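Local coordinates for protein putative Nitroreductase (Anabaena variabilis ATCC 29413, PDB 3EO7) that binds flavin mononucleotide and probably works as an FMN-dependent oxidoreductase of the nitroreductase family, at residues I435-D440 / V501-T506; L377-T382 / R454-D459; I318-N323 / Q366-S371. All coordinates share one frame; numbering follows the deposited sequence. Where two conformers were deposited one is given.

Contact 1: residues I435-D440 / V501-T506; sequences IFHTSD and VIYITT. With FMN (flavin mononucleotide), chain B.
The carbonyl oxygen of His437 is gripped by two backbone donors, Ile502 N at 2.7 Å and Tyr503 N at 3.3 Å from His437 O. Two residues set against one define a classic beta bulge, which shifts the antiparallel register by one between His437 and Thr438. Beyond it, Ile435 and Thr505 form a regular hydrogen-bonded pair, with Ile435 N 2.7 Å from Thr505 O, and a water donates to Ile435 O while also meeting Thr505 OG1. On one face, apolar as suits its burial under helix 486-493, the Phe436 ring lies alongside Ile504, whose CD1 reaches CE2 of Phe436 at 3.5 Å, while Val501 CG1 touches the ring edge. On the other, His437 and Tyr503 run side by side. Tyr503, CG anti to its backbone N (chi1 -169°), carries CE1 to 3.7 Å from C7M of the flavin, and its hydroxyl is hydrogen-bonded with His191 NE2. An alanine here would remove the ring that meets the dimethylbenzene end of FMN and the hydroxyl bonded to His191, and would probably leave that end of the flavin less firmly packed. Strand 433-439 is flanked on its other edge by strand 381-390; helix 452-473 covers Ile435 and His437.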
loop_
_atom_site.group_PDB
_atom_site.type_symbol
_atom_site.label_atom_id
_atom_site.label_comp_id
_atom_site.label_asym_id
_atom_site.label_seq_id
_atom_site.Cartn_x
_atom_site.Cartn_y
_atom_site.Cartn_z
ATOM N N ILE A 435 3.758 2.941 14.961
ATOM C CA ILE A 435 4.630 2.048 14.211
ATOM C C ILE A 435 5.351 2.753 13.053
ATOM O O ILE A 435 4.719 3.357 12.188
ATOM C CB ILE A 435 3.823 0.832 13.714
ATOM C CG1 ILE A 435 3.227 0.082 14.921
ATOM C CG2 ILE A 435 4.674 -0.132 12.869
ATOM C CD1 ILE A 435 2.382 -1.088 14.500
ATOM N N PHE A 436 6.679 2.668 13.067
ATOM C CA PHE A 436 7.542 3.269 12.063
ATOM C C PHE A 436 8.114 2.193 11.152
ATOM O O PHE A 436 8.728 1.250 11.623
ATOM C CB PHE A 436 8.715 3.997 12.722
ATOM C CG PHE A 436 8.302 5.184 13.536
ATOM C CD1 PHE A 436 7.806 5.032 14.820
ATOM C CD2 PHE A 436 8.344 6.448 12.989
ATOM C CE1 PHE A 436 7.355 6.149 15.530
ATOM C CE2 PHE A 436 7.905 7.547 13.693
ATOM C CZ PHE A 436 7.408 7.395 14.955
ATOM N N HIS A 437 7.860 2.328 9.849
ATOM C CA HIS A 437 8.470 1.479 8.861
ATOM C C HIS A 437 9.661 2.240 8.314
ATOM O O HIS A 437 9.554 3.415 7.935
ATOM C CB HIS A 437 7.465 1.147 7.747
ATOM C CG HIS A 437 6.390 0.225 8.197
ATOM N ND1 HIS A 437 5.055 0.526 8.066
ATOM C CD2 HIS A 437 6.454 -0.971 8.828
ATOM C CE1 HIS A 437 4.340 -0.470 8.560
ATOM N NE2 HIS A 437 5.163 -1.391 9.043
ATOM N N THR A 438 10.799 1.566 8.270
ATOM C CA THR A 438 12.028 2.184 7.840
ATOM C C THR A 438 12.781 1.311 6.846
ATOM O O THR A 438 12.489 0.127 6.680
ATOM C CB THR A 438 12.962 2.427 9.050
ATOM O OG1 THR A 438 13.546 1.188 9.454
ATOM C CG2 THR A 438 12.216 3.105 10.261
ATOM N N SER A 439 13.750 1.920 6.188
ATOM C CA SER A 439 14.621 1.209 5.274
ATOM C C SER A 439 15.966 1.884 5.105
ATOM O O SER A 439 16.055 3.104 5.053
ATOM C CB SER A 439 13.963 1.103 3.877
ATOM O OG SER A 439 14.697 0.261 3.005
ATOM N N ASP A 440 17.017 1.088 5.052
ATOM C CA ASP A 440 18.313 1.576 4.671
ATOM C C ASP A 440 18.269 1.748 3.161
ATOM O O ASP A 440 18.359 0.788 2.403
ATOM C CB ASP A 440 19.411 0.599 5.123
ATOM C CG ASP A 440 20.793 0.970 4.617
ATOM O OD1 ASP A 440 20.973 1.811 3.686
ATOM O OD2 ASP A 440 21.739 0.377 5.187
ATOM N N VAL A 501 13.076 6.658 7.744
ATOM C CA VAL A 501 11.666 6.420 8.022
ATOM C C VAL A 501 10.876 6.623 6.726
ATOM O O VAL A 501 11.025 7.667 6.056
ATOM C CB VAL A 501 11.122 7.349 9.128
ATOM C CG1 VAL A 501 9.617 7.211 9.252
ATOM C CG2 VAL A 501 11.828 7.070 10.478
ATOM N N ILE A 502 10.086 5.608 6.377
ATOM C CA ILE A 502 9.241 5.574 5.174
ATOM C C ILE A 502 7.775 5.874 5.491
ATOM O O ILE A 502 7.094 6.532 4.731
ATOM C CB ILE A 502 9.317 4.133 4.533
ATOM C CG1 ILE A 502 10.764 3.790 4.174
ATOM C CG2 ILE A 502 8.411 3.989 3.324
ATOM C CD1 ILE A 502 11.379 4.832 3.308
ATOM N N TYR A 503 7.275 5.365 6.617
ATOM C CA TYR A 503 5.862 5.517 6.926
ATOM C C TYR A 503 5.645 5.386 8.414
ATOM O O TYR A 503 6.454 4.764 9.101
ATOM C CB TYR A 503 5.074 4.450 6.150
ATOM C CG TYR A 503 3.567 4.559 6.107
ATOM C CD1 TYR A 503 2.926 5.795 6.024
ATOM C CD2 TYR A 503 2.785 3.410 6.079
ATOM C CE1 TYR A 503 1.553 5.899 5.978
ATOM C CE2 TYR A 503 1.391 3.485 6.003
ATOM C CZ TYR A 503 0.784 4.729 5.928
ATOM O OH TYR A 503 -0.544 4.863 5.848
ATOM N N ILE A 504 4.548 5.984 8.876
ATOM C CA ILE A 504 4.118 5.970 10.262
ATOM C C ILE A 504 2.656 5.536 10.320
ATOM O O ILE A 504 1.833 5.972 9.519
ATOM C CB ILE A 504 4.237 7.379 10.893
ATOM C CG1 ILE A 504 5.696 7.812 10.871
ATOM C CG2 ILE A 504 3.572 7.455 12.272
ATOM C CD1 ILE A 504 5.924 9.264 11.377
ATOM N N THR A 505 2.359 4.664 11.268
ATOM C CA THR A 505 0.985 4.235 11.537
ATOM C C THR A 505 0.717 4.397 13.044
ATOM O O THR A 505 1.389 3.777 13.858
ATOM C CB THR A 505 0.701 2.796 11.108
ATOM O OG1 THR A 505 0.943 2.623 9.713
ATOM C CG2 THR A 505 -0.779 2.383 11.471
ATOM N N THR A 506 -0.249 5.253 13.374
ATOM C CA THR A 506 -0.658 5.523 14.744
ATOM C C THR A 506 -1.780 4.573 15.114
ATOM O O THR A 506 -2.580 4.192 14.270
ATOM C CB THR A 506 -1.121 6.994 14.967
ATOM O OG1 THR A 506 -2.287 7.276 14.165
ATOM C CG2 THR A 506 0.035 8.005 14.639
HETATM N N1 FMN B . -4.674 11.176 8.213
HETATM C C2 FMN B . -4.272 12.195 9.060
HETATM O O2 FMN B . -5.062 12.715 9.840
HETATM N N3 FMN B . -3.002 12.707 9.065
HETATM C C4 FMN B . -2.045 12.270 8.199
HETATM O O4 FMN B . -0.869 12.639 8.376
HETATM C C4A FMN B . -2.402 11.241 7.330
HETATM N N5 FMN B . -1.495 10.788 6.392
HETATM C C5A FMN B . -1.829 9.687 5.577
HETATM C C6 FMN B . -0.907 9.125 4.702
HETATM C C7 FMN B . -1.242 8.051 3.879
HETATM C C7M FMN B . -0.166 7.376 3.013
HETATM C C8 FMN B . -2.523 7.516 3.927
HETATM C C8M FMN B . -2.890 6.235 3.206
HETATM C C9 FMN B . -3.475 8.060 4.808
HETATM C C9A FMN B . -3.125 9.143 5.633
HETATM N N10 FMN B . -4.063 9.693 6.499
HETATM C C10 FMN B . -3.709 10.710 7.344
HETATM C "C1'" FMN B . -5.529 9.316 6.424
HETATM C "C2'" FMN B . -6.253 9.946 5.251
HETATM O "O2'" FMN B . -6.583 11.317 5.564
HETATM C "C3'" FMN B . -7.502 9.126 4.935
HETATM O "O3'" FMN B . -7.129 7.836 4.442
HETATM C "C4'" FMN B . -8.480 9.822 3.969
HETATM O "O4'" FMN B . -8.983 11.060 4.544
HETATM C "C5'" FMN B . -9.631 8.894 3.632
HETATM O "O5'" FMN B . -10.337 8.490 4.775
HETATM P P FMN B . -10.500 6.968 5.170
HETATM O O1P FMN B . -9.110 6.414 5.470
HETATM O O2P FMN B . -11.390 6.985 6.407
HETATM O O3P FMN B . -11.149 6.215 4.046
HETATM O O HOH W 1 3.733 2.679 9.410
#

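Contact 2: residues L377-T382 / R454-D459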
loop_
_atom_site.group_PDB
_atom_site.type_symbol
_atom_site.label_atom_id
_atom_site.label_comp_id
_atom_site.label_asym_id
_atom_site.label_seq_id
_atom_site.Cartn_x
_atom_site.Cartn_y
_atom_site.Cartn_z
ATOM N N LEU A 377 10.004 -7.452 1.575
ATOM C CA LEU A 377 9.945 -7.103 3.008
ATOM C C LEU A 377 11.264 -7.167 3.726
ATOM O O LEU A 377 11.443 -6.545 4.790
ATOM C CB LEU A 377 8.907 -7.937 3.722
ATOM C CG LEU A 377 7.457 -7.552 3.505
ATOM C CD1 LEU A 377 6.589 -8.357 4.459
ATOM C CD2 LEU A 377 7.255 -6.052 3.727
ATOM N N ASN A 378 12.236 -7.869 3.141
ATOM C CA ASN A 378 13.547 -7.892 3.746
ATOM C C ASN A 378 14.202 -6.514 3.823
ATOM O O ASN A 378 15.159 -6.345 4.552
ATOM C CB ASN A 378 14.464 -8.844 3.028
ATOM C CG ASN A 378 14.028 -10.284 3.183
ATOM O OD1 ASN A 378 13.656 -10.726 4.283
ATOM N ND2 ASN A 378 14.069 -11.025 2.084
ATOM N N LEU A 379 13.676 -5.538 3.072
ATOM C CA LEU A 379 14.227 -4.209 3.033
ATOM C C LEU A 379 13.600 -3.256 4.074
ATOM O O LEU A 379 14.033 -2.118 4.195
ATOM C CB LEU A 379 14.037 -3.619 1.642
ATOM C CG LEU A 379 14.582 -4.438 0.464
ATOM C CD1 LEU A 379 14.311 -3.715 -0.853
ATOM C CD2 LEU A 379 16.077 -4.701 0.655
ATOM N N ILE A 380 12.557 -3.717 4.754
ATOM C CA ILE A 380 11.806 -2.862 5.661
ATOM C C ILE A 380 11.975 -3.326 7.110
ATOM O O ILE A 380 11.891 -4.522 7.412
ATOM C CB ILE A 380 10.323 -2.866 5.273
ATOM C CG1 ILE A 380 10.145 -2.093 3.942
ATOM C CG2 ILE A 380 9.434 -2.241 6.383
ATOM C CD1 ILE A 380 8.904 -2.352 3.346
ATOM N N GLU A 381 12.282 -2.379 7.979
ATOM C CA GLU A 381 12.378 -2.639 9.397
ATOM C C GLU A 381 11.214 -1.939 10.100
ATOM O O GLU A 381 10.640 -0.960 9.599
ATOM C CB GLU A 381 13.718 -2.163 9.917
ATOM C CG GLU A 381 14.925 -2.890 9.319
ATOM C CD GLU A 381 14.905 -4.370 9.550
ATOM O OE1 GLU A 381 14.479 -4.816 10.645
ATOM O OE2 GLU A 381 15.331 -5.117 8.640
ATOM N N THR A 382 10.890 -2.443 11.297
ATOM C CA THR A 382 9.774 -1.938 12.056
ATOM C C THR A 382 10.235 -1.543 13.457
ATOM O O THR A 382 10.881 -2.338 14.144
ATOM C CB THR A 382 8.642 -2.986 12.143
ATOM O OG1 THR A 382 8.218 -3.356 10.814
ATOM C CG2 THR A 382 7.469 -2.441 13.029
ATOM N N ARG A 454 9.846 2.881 -5.101
ATOM C CA ARG A 454 8.447 2.504 -5.296
ATOM C C ARG A 454 8.088 1.287 -4.427
ATOM O O ARG A 454 7.087 1.264 -3.751
ATOM C CB ARG A 454 8.204 2.068 -6.743
ATOM C CG ARG A 454 8.512 3.080 -7.780
ATOM C CD ARG A 454 8.047 2.486 -9.127
ATOM N NE ARG A 454 8.525 3.268 -10.236
ATOM C CZ ARG A 454 8.265 2.992 -11.521
ATOM N NH1 ARG A 454 7.516 1.942 -11.837
ATOM N NH2 ARG A 454 8.748 3.777 -12.462
ATOM N N TYR A 455 8.958 0.287 -4.483
ATOM C CA TYR A 455 8.735 -0.992 -3.814
ATOM C C TYR A 455 8.621 -0.816 -2.316
ATOM O O TYR A 455 7.754 -1.407 -1.668
ATOM C CB TYR A 455 9.840 -1.987 -4.111
ATOM C CG TYR A 455 10.076 -2.351 -5.579
ATOM C CD1 TYR A 455 9.048 -2.332 -6.521
ATOM C CD2 TYR A 455 11.315 -2.837 -5.990
ATOM C CE1 TYR A 455 9.268 -2.723 -7.800
ATOM C CE2 TYR A 455 11.560 -3.238 -7.306
ATOM C CZ TYR A 455 10.514 -3.176 -8.224
ATOM O OH TYR A 455 10.692 -3.584 -9.540
ATOM N N LEU A 456 9.504 -0.006 -1.765
ATOM C CA LEU A 456 9.524 0.216 -0.318
ATOM C C LEU A 456 8.216 0.831 0.183
ATOM O O LEU A 456 7.651 0.396 1.212
ATOM C CB LEU A 456 10.685 1.155 0.075
ATOM C CG LEU A 456 12.101 0.650 -0.111
ATOM C CD1 LEU A 456 13.169 1.742 0.101
ATOM C CD2 LEU A 456 12.325 -0.590 0.813
ATOM N N HIS A 457 7.766 1.871 -0.513
ATOM C CA HIS A 457 6.590 2.624 -0.104
ATOM C C HIS A 457 5.337 1.779 -0.324
ATOM O O HIS A 457 4.461 1.756 0.536
ATOM C CB HIS A 457 6.551 3.988 -0.811
ATOM C CG HIS A 457 7.501 4.976 -0.221
ATOM N ND1 HIS A 457 8.854 4.984 -0.515
ATOM C CD2 HIS A 457 7.305 5.968 0.678
ATOM C CE1 HIS A 457 9.438 5.955 0.165
ATOM N NE2 HIS A 457 8.531 6.554 0.911
HETATM N N MSE A 458 5.282 1.034 -1.440
HETATM C CA MSE A 458 4.132 0.144 -1.649
HETATM C C MSE A 458 4.095 -0.951 -0.569
HETATM O O MSE A 458 3.033 -1.264 -0.026
HETATM C CB MSE A 458 4.115 -0.444 -3.045
HETATM C CG MSE A 458 3.685 0.597 -4.076
HETATM SE SE MSE A 458 3.456 -0.161 -5.855
HETATM C CE MSE A 458 5.279 -0.401 -6.366
ATOM N N ASP A 459 5.239 -1.533 -0.231
ATOM C CA ASP A 459 5.257 -2.557 0.818
ATOM C C ASP A 459 4.823 -1.997 2.178
ATOM O O ASP A 459 4.076 -2.660 2.898
ATOM C CB ASP A 459 6.627 -3.216 0.934
ATOM C CG ASP A 459 6.879 -4.268 -0.147
ATOM O OD1 ASP A 459 5.912 -4.686 -0.862
ATOM O OD2 ASP A 459 8.086 -4.668 -0.274
#
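Helix 452-473, which packs over the mixed sheet of the second nitroreductase-family region, here meets the 3-10 turn 377-379 and Ile380 at the entry to strand 381-390. No hydrogen bond crosses; the first shell is aliphatic. Leu456 extends CD2 to 3.6 Å from Leu379 CB, the two side chains standing roughly perpendicular, and the same methyl lies 4.1 Å from Ile380 CG1 as Ile380 and Leu456 run antiparallel alongside one another. Leucine suits this place because its side chain is wholly apolar and long enough to carry a methyl from the helix to both Leu379 and Ile380. One helical turn on, Asp459 offers its methylene: Leu377 CD2 comes to 4.0 Å from Asp459 CB, meeting it at a slant. An aspartate fits here because its CB methylene packs like an apolar group while its carboxylate, on a short side chain, accepts from backbone nitrogens ahead of the turn.

In the next shell, those donors are the backbone N of Phe375, bonded to Asp459 OD1, and of Asp376, bonded to OD2; this grip fixes the carboxylate and would probably favour its charged form. The turn itself is closed by Ile380 N bonding to Leu377 O at 3.0 Å, and Leu379 and Ile380 point toward the helix. Helix 441-448 adds Leu441 and Ala444 against Leu456, and Gln447 and Tyr448 against Leu379. The tightest approach of all is made by Ile380, whose CG1 stands anti to its carbonyl carbon (chi1 -71°) and whose chain runs on extended, setting CD1 3.4 Å from Asp459 CB.

Contact 3: residues I318-N323 / Q366-S371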
loop_
_atom_site.group_PDB
_atom_site.type_symbol
_atom_site.label_atom_id
_atom_site.label_comp_id
_atom_site.label_asym_id
_atom_site.label_seq_id
_atom_site.Cartn_x
_atom_site.Cartn_y
_atom_site.Cartn_z
ATOM N N ILE A 318 -6.226 -13.222 15.354
ATOM C CA ILE A 318 -7.487 -12.497 15.270
ATOM C C ILE A 318 -8.469 -13.423 14.560
ATOM O O ILE A 318 -8.137 -14.011 13.529
ATOM C CB ILE A 318 -7.338 -11.187 14.449
ATOM C CG1 ILE A 318 -6.451 -10.184 15.189
ATOM C CG2 ILE A 318 -8.685 -10.549 14.170
ATOM C CD1 ILE A 318 -6.174 -8.889 14.429
ATOM N N TYR A 319 -9.673 -13.552 15.111
ATOM C CA TYR A 319 -10.730 -14.374 14.504
ATOM C C TYR A 319 -11.542 -13.479 13.593
ATOM O O TYR A 319 -12.107 -12.487 14.047
ATOM C CB TYR A 319 -11.615 -15.014 15.556
ATOM C CG TYR A 319 -12.745 -15.812 14.938
ATOM C CD1 TYR A 319 -12.480 -16.861 14.057
ATOM C CD2 TYR A 319 -14.064 -15.517 15.239
ATOM C CE1 TYR A 319 -13.525 -17.608 13.497
ATOM C CE2 TYR A 319 -15.098 -16.255 14.699
ATOM C CZ TYR A 319 -14.831 -17.285 13.832
ATOM O OH TYR A 319 -15.909 -17.986 13.319
ATOM N N TRP A 320 -11.566 -13.827 12.305
ATOM C CA TRP A 320 -12.258 -13.016 11.296
ATOM C C TRP A 320 -13.680 -13.450 10.945
ATOM O O TRP A 320 -14.233 -12.962 9.962
ATOM C CB TRP A 320 -11.412 -12.952 10.030
ATOM C CG TRP A 320 -10.119 -12.205 10.227
ATOM C CD1 TRP A 320 -8.865 -12.732 10.371
ATOM C CD2 TRP A 320 -9.980 -10.795 10.303
ATOM N NE1 TRP A 320 -7.935 -11.715 10.510
ATOM C CE2 TRP A 320 -8.599 -10.514 10.473
ATOM C CE3 TRP A 320 -10.880 -9.722 10.209
ATOM C CZ2 TRP A 320 -8.118 -9.218 10.586
ATOM C CZ3 TRP A 320 -10.384 -8.424 10.290
ATOM C CH2 TRP A 320 -9.014 -8.191 10.456
ATOM N N GLY A 321 -14.281 -14.328 11.756
ATOM C CA GLY A 321 -15.643 -14.795 11.535
ATOM C C GLY A 321 -15.728 -15.941 10.560
ATOM O O GLY A 321 -14.776 -16.248 9.828
ATOM N N GLU A 322 -16.907 -16.554 10.496
ATOM C CA GLU A 322 -17.114 -17.649 9.570
ATOM C C GLU A 322 -16.984 -17.124 8.152
ATOM O O GLU A 322 -17.556 -16.075 7.832
ATOM C CB GLU A 322 -18.495 -18.288 9.779
ATOM C CG GLU A 322 -18.779 -19.421 8.799
ATOM N N ASN A 323 -16.224 -17.845 7.324
ATOM C CA ASN A 323 -15.958 -17.491 5.939
ATOM C C ASN A 323 -15.499 -16.043 5.770
ATOM O O ASN A 323 -15.861 -15.375 4.807
ATOM C CB ASN A 323 -17.180 -17.741 5.083
ATOM C CG ASN A 323 -17.676 -19.158 5.199
ATOM O OD1 ASN A 323 -18.843 -19.384 5.519
ATOM N ND2 ASN A 323 -16.777 -20.122 5.001
ATOM N N GLN A 366 -8.018 -19.847 8.316
ATOM C CA GLN A 366 -9.144 -18.945 8.037
ATOM C C GLN A 366 -9.202 -18.577 6.544
ATOM O O GLN A 366 -9.886 -17.625 6.153
ATOM C CB GLN A 366 -9.070 -17.694 8.902
ATOM C CG GLN A 366 -9.099 -17.975 10.389
ATOM C CD GLN A 366 -9.218 -16.701 11.180
ATOM O OE1 GLN A 366 -10.250 -16.035 11.111
ATOM N NE2 GLN A 366 -8.151 -16.333 11.930
ATOM N N SER A 367 -8.471 -19.328 5.726
ATOM C CA SER A 367 -8.464 -19.155 4.262
ATOM C C SER A 367 -7.736 -17.903 3.769
ATOM O O SER A 367 -8.025 -17.386 2.685
ATOM C CB SER A 367 -9.892 -19.210 3.702
ATOM O OG SER A 367 -10.490 -20.447 4.048
ATOM N N LEU A 368 -6.800 -17.407 4.573
ATOM C CA LEU A 368 -5.950 -16.289 4.152
ATOM C C LEU A 368 -4.619 -16.887 3.693
ATOM O O LEU A 368 -4.238 -18.000 4.077
ATOM C CB LEU A 368 -5.759 -15.267 5.262
ATOM C CG LEU A 368 -7.062 -14.563 5.659
ATOM C CD1 LEU A 368 -6.837 -13.655 6.870
ATOM C CD2 LEU A 368 -7.685 -13.792 4.469
ATOM N N ASP A 369 -3.898 -16.143 2.868
ATOM C CA ASP A 369 -2.625 -16.611 2.344
ATOM C C ASP A 369 -1.561 -16.626 3.435
ATOM O O ASP A 369 -1.385 -15.640 4.178
ATOM C CB ASP A 369 -2.178 -15.687 1.204
ATOM C CG ASP A 369 -1.068 -16.271 0.372
ATOM O OD1 ASP A 369 -0.328 -17.156 0.868
ATOM O OD2 ASP A 369 -0.973 -15.869 -0.813
ATOM N N ASN A 370 -0.824 -17.724 3.526
ATOM C CA ASN A 370 0.257 -17.815 4.505
ATOM C C ASN A 370 1.447 -16.935 4.127
ATOM O O ASN A 370 2.296 -16.603 4.983
ATOM C CB ASN A 370 0.743 -19.255 4.684
ATOM C CG ASN A 370 1.371 -19.804 3.434
ATOM O OD1 ASN A 370 0.725 -19.878 2.394
ATOM N ND2 ASN A 370 2.625 -20.183 3.523
ATOM N N SER A 371 1.538 -16.563 2.848
ATOM C CA SER A 371 2.649 -15.713 2.400
ATOM C C SER A 371 2.237 -14.850 1.200
ATOM O O SER A 371 2.578 -15.123 0.049
ATOM C CB SER A 371 3.863 -16.567 2.084
ATOM O OG SER A 371 4.980 -15.704 1.885
HETATM O O HOH W 2 -12.451 -17.140 9.958
#
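A single glutamine amide holds the tight half of this contact. Gln366 reaches out on a chain extended beyond CG and spreads both ends of its amide along the backbone of 318-320. Gln366 NE2 donates to Ile318 O at 2.8 Å, nearly straight (175°) and in the amide plane, while Gln366 OE1 accepts on a lone pair from Trp320 N, also 2.8 Å away. The two bonds fix the rotation of the amide about its last torsion, a task suited to glutamine, whose amide carries donor and acceptor side by side on a long chain. Gln366 OE1 also sits at the edge of the Trp320 ring, near its plane, with CB of Trp320 at 3.5 Å. On the ring's face lies Ile318 CG2.

Away from this grip the contact loosens. Leu368 CD1 comes no nearer to Trp320 CD1 than 4.1 Å. A water donates to both Gly321 O and Gln366 OE1, giving OE1 a second bond besides that from Trp320 N. Tyr319, on the exposed side, turns one ring face to its own chain, with Gly321 N over the centre; Gly321 adopts a positive phi (84°), which glycine takes up readily. Farther along, Asp369 OD2 forms a salt bridge with Arg206, and OD1 accepts from Ser371 N in an Asx turn. The whole is a side-chain-to-backbone bridge between loops, in which one glutamine joins the loop before helix 325-333 to the loop after helix 347-358.

How the contacts relate
Along the chain contact 3 comes first and closes before the others open, whereas contacts 1 and 2 cross, their segments alternating. Those two adjoin, with centres 9 Å apart: strands 433-439 and 381-390 are neighbours in one mixed sheet, Thr438 O probably accepts from Glu381 N, and Ser439 OG probably bonds to Leu379 O. Helix 452-473 spans them, with Leu456 packing on Ser439. Contact 3 lies some 24 to 26 Å away by centres and touches neither, but Ile318 and Trp320 rest on the far end of that same helix. The helix thus ties the sheet that carries the flavin-touching Tyr503 to the loops of contact 3.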